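Protein (lectin) (Hyacinthoides hispanica, PDB 1B2P) binds mannose, and probably recognises mannose-containing glycans, as a bulb-type lectin of the bluebell. Local coordinates at residues D39-L44 with W52-G57. Residues are numbered along the deposited sequence; the frame is centred on the assembly and turned at random.
Sequences DCNLVL and WATNTG
The beta hairpin of strands 42-46 and 49-53 in this bulb-type lectin, where L44 pairs with W52 and L42 meets T54, illustrates how side-chain hydroxyls can continue a sheet's bonding where strand 49-53 gives way to loop. In the antiparallel part, L44 N gives a hydrogen bond to W52 O at 2.8 Å, while the return bond from W52 N to L44 O is weak. V43 and A53 form the next, non-hydrogen-bonded pair, and T54 N then donates to L42 O at 3.0 Å.

Beyond this point two threonines take over. With OG1 of T54 set between its own backbone N and carbonyl carbon (chi1 47°), the hydroxyl accepts a nearly straight bond (166°) from L42 N at 3.1 Å, as a strand carbonyl might. The same hydroxyl donates to T56 OG1, 2.7 Å from T54 OG1, and T56 OG1 in turn donates to C40 O at 2.6 Å. The result is a chain of hydrogen bonds running from L42 N through the two hydroxyls to C40 O, which satisfies buried polar groups of both segments. The methyl CG2 of T54 lies against L42 CB, 3.7 Å away, and D39 OD1 closes an Asx turn on N41 N.

C40 is tied to C63 by a disulfide. T54 and T56 rest on W84 of strand 82-85, L42 reaches strand 73-76, and L42, L44 and W52 pack on F34 of strand 30-36, with W52 also touching T115 of the second subunit.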
loop_
_atom_site.group_PDB
_atom_site.type_symbol
_atom_site.label_atom_id
_atom_site.label_comp_id
_atom_site.label_asym_id
_atom_site.label_seq_id
_atom_site.Cartn_x
_atom_site.Cartn_y
_atom_site.Cartn_z
ATOM N N ASP A 39 -21.114 -17.343 0.816
ATOM C CA ASP A 39 -22.385 -17.786 1.417
ATOM C C ASP A 39 -23.394 -16.776 1.772
ATOM O O ASP A 39 -24.487 -16.922 2.364
ATOM C CB ASP A 39 -22.106 -18.690 2.688
ATOM C CG ASP A 39 -21.672 -17.934 3.912
ATOM O OD1 ASP A 39 -21.445 -16.671 3.809
ATOM O OD2 ASP A 39 -21.526 -18.393 5.071
ATOM N N CYS A 40 -23.164 -15.497 1.247
ATOM C CA CYS A 40 -24.041 -14.391 1.393
ATOM C C CYS A 40 -23.978 -13.706 2.774
ATOM O O CYS A 40 -24.835 -12.861 3.027
ATOM C CB CYS A 40 -25.516 -14.687 1.088
ATOM S SG CYS A 40 -26.461 -13.336 0.397
ATOM N N ASN A 41 -23.076 -14.070 3.686
ATOM C CA ASN A 41 -22.951 -13.414 4.964
ATOM C C ASN A 41 -21.855 -12.274 4.788
ATOM O O ASN A 41 -20.872 -12.613 4.181
ATOM C CB ASN A 41 -22.327 -14.406 6.000
ATOM C CG ASN A 41 -22.825 -14.059 7.376
ATOM O OD1 ASN A 41 -22.470 -14.756 8.450
ATOM N ND2 ASN A 41 -23.622 -13.121 7.682
ATOM N N LEU A 42 -22.197 -11.128 5.287
ATOM C CA LEU A 42 -21.136 -10.026 5.207
ATOM C C LEU A 42 -20.618 -9.913 6.624
ATOM O O LEU A 42 -21.398 -9.704 7.577
ATOM C CB LEU A 42 -21.945 -8.784 4.790
ATOM C CG LEU A 42 -21.100 -7.438 4.873
ATOM C CD1 LEU A 42 -19.922 -7.446 3.938
ATOM C CD2 LEU A 42 -22.082 -6.339 4.578
ATOM N N VAL A 43 -19.304 -10.138 6.745
ATOM C CA VAL A 43 -18.720 -10.418 8.072
ATOM C C VAL A 43 -17.520 -9.496 8.369
ATOM O O VAL A 43 -16.709 -9.366 7.447
ATOM C CB VAL A 43 -18.200 -11.889 8.186
ATOM C CG1 VAL A 43 -17.783 -12.188 9.613
ATOM C CG2 VAL A 43 -19.392 -12.807 7.669
ATOM N N LEU A 44 -17.399 -9.035 9.602
ATOM C CA LEU A 44 -16.138 -8.341 10.022
ATOM C C LEU A 44 -15.325 -9.341 10.891
ATOM O O LEU A 44 -15.852 -9.848 11.868
ATOM C CB LEU A 44 -16.510 -7.166 10.874
ATOM C CG LEU A 44 -15.345 -6.356 11.520
ATOM C CD1 LEU A 44 -14.552 -5.679 10.386
ATOM C CD2 LEU A 44 -15.990 -5.337 12.433
ATOM N N TRP A 52 -18.584 -9.421 13.892
ATOM C CA TRP A 52 -19.892 -8.915 13.603
ATOM C C TRP A 52 -20.318 -9.465 12.241
ATOM O O TRP A 52 -19.443 -9.718 11.402
ATOM C CB TRP A 52 -19.773 -7.333 13.421
ATOM C CG TRP A 52 -21.065 -6.656 13.098
ATOM C CD1 TRP A 52 -22.015 -6.117 13.908
ATOM C CD2 TRP A 52 -21.608 -6.377 11.768
ATOM N NE1 TRP A 52 -23.123 -5.562 13.244
ATOM C CE2 TRP A 52 -22.811 -5.741 11.920
ATOM C CE3 TRP A 52 -21.135 -6.709 10.525
ATOM C CZ2 TRP A 52 -23.649 -5.377 10.828
ATOM C CZ3 TRP A 52 -21.931 -6.340 9.403
ATOM C CH2 TRP A 52 -23.182 -5.704 9.596
ATOM N N ALA A 53 -21.656 -9.637 12.074
ATOM C CA ALA A 53 -22.080 -10.103 10.752
ATOM C C ALA A 53 -23.519 -9.677 10.477
ATOM O O ALA A 53 -24.223 -9.380 11.459
ATOM C CB ALA A 53 -22.040 -11.644 10.680
ATOM N N THR A 54 -23.903 -9.724 9.172
ATOM C CA THR A 54 -25.305 -9.465 8.886
ATOM C C THR A 54 -26.159 -10.767 9.175
ATOM O O THR A 54 -27.363 -10.522 9.347
ATOM C CB THR A 54 -25.459 -9.233 7.334
ATOM O OG1 THR A 54 -24.795 -10.187 6.585
ATOM C CG2 THR A 54 -24.758 -7.850 7.013
ATOM N N ASN A 55 -25.491 -11.838 9.427
ATOM C CA ASN A 55 -26.213 -13.106 9.737
ATOM C C ASN A 55 -27.136 -13.507 8.608
ATOM O O ASN A 55 -28.304 -13.900 8.854
ATOM C CB ASN A 55 -27.049 -12.891 11.026
ATOM C CG ASN A 55 -26.100 -12.709 12.210
ATOM O OD1 ASN A 55 -26.373 -11.808 13.048
ATOM N ND2 ASN A 55 -25.112 -13.572 12.212
ATOM N N THR A 56 -26.620 -13.449 7.384
ATOM C CA THR A 56 -27.418 -13.706 6.209
ATOM C C THR A 56 -26.885 -14.946 5.523
ATOM O O THR A 56 -27.081 -15.118 4.295
ATOM C CB THR A 56 -27.538 -12.458 5.289
ATOM O OG1 THR A 56 -26.174 -11.944 5.096
ATOM C CG2 THR A 56 -28.471 -11.496 5.910
ATOM N N GLY A 57 -26.003 -15.766 6.160
ATOM C CA GLY A 57 -25.405 -16.906 5.465
ATOM C C GLY A 57 -26.526 -17.934 5.008
ATOM O O GLY A 57 -27.521 -18.006 5.713
#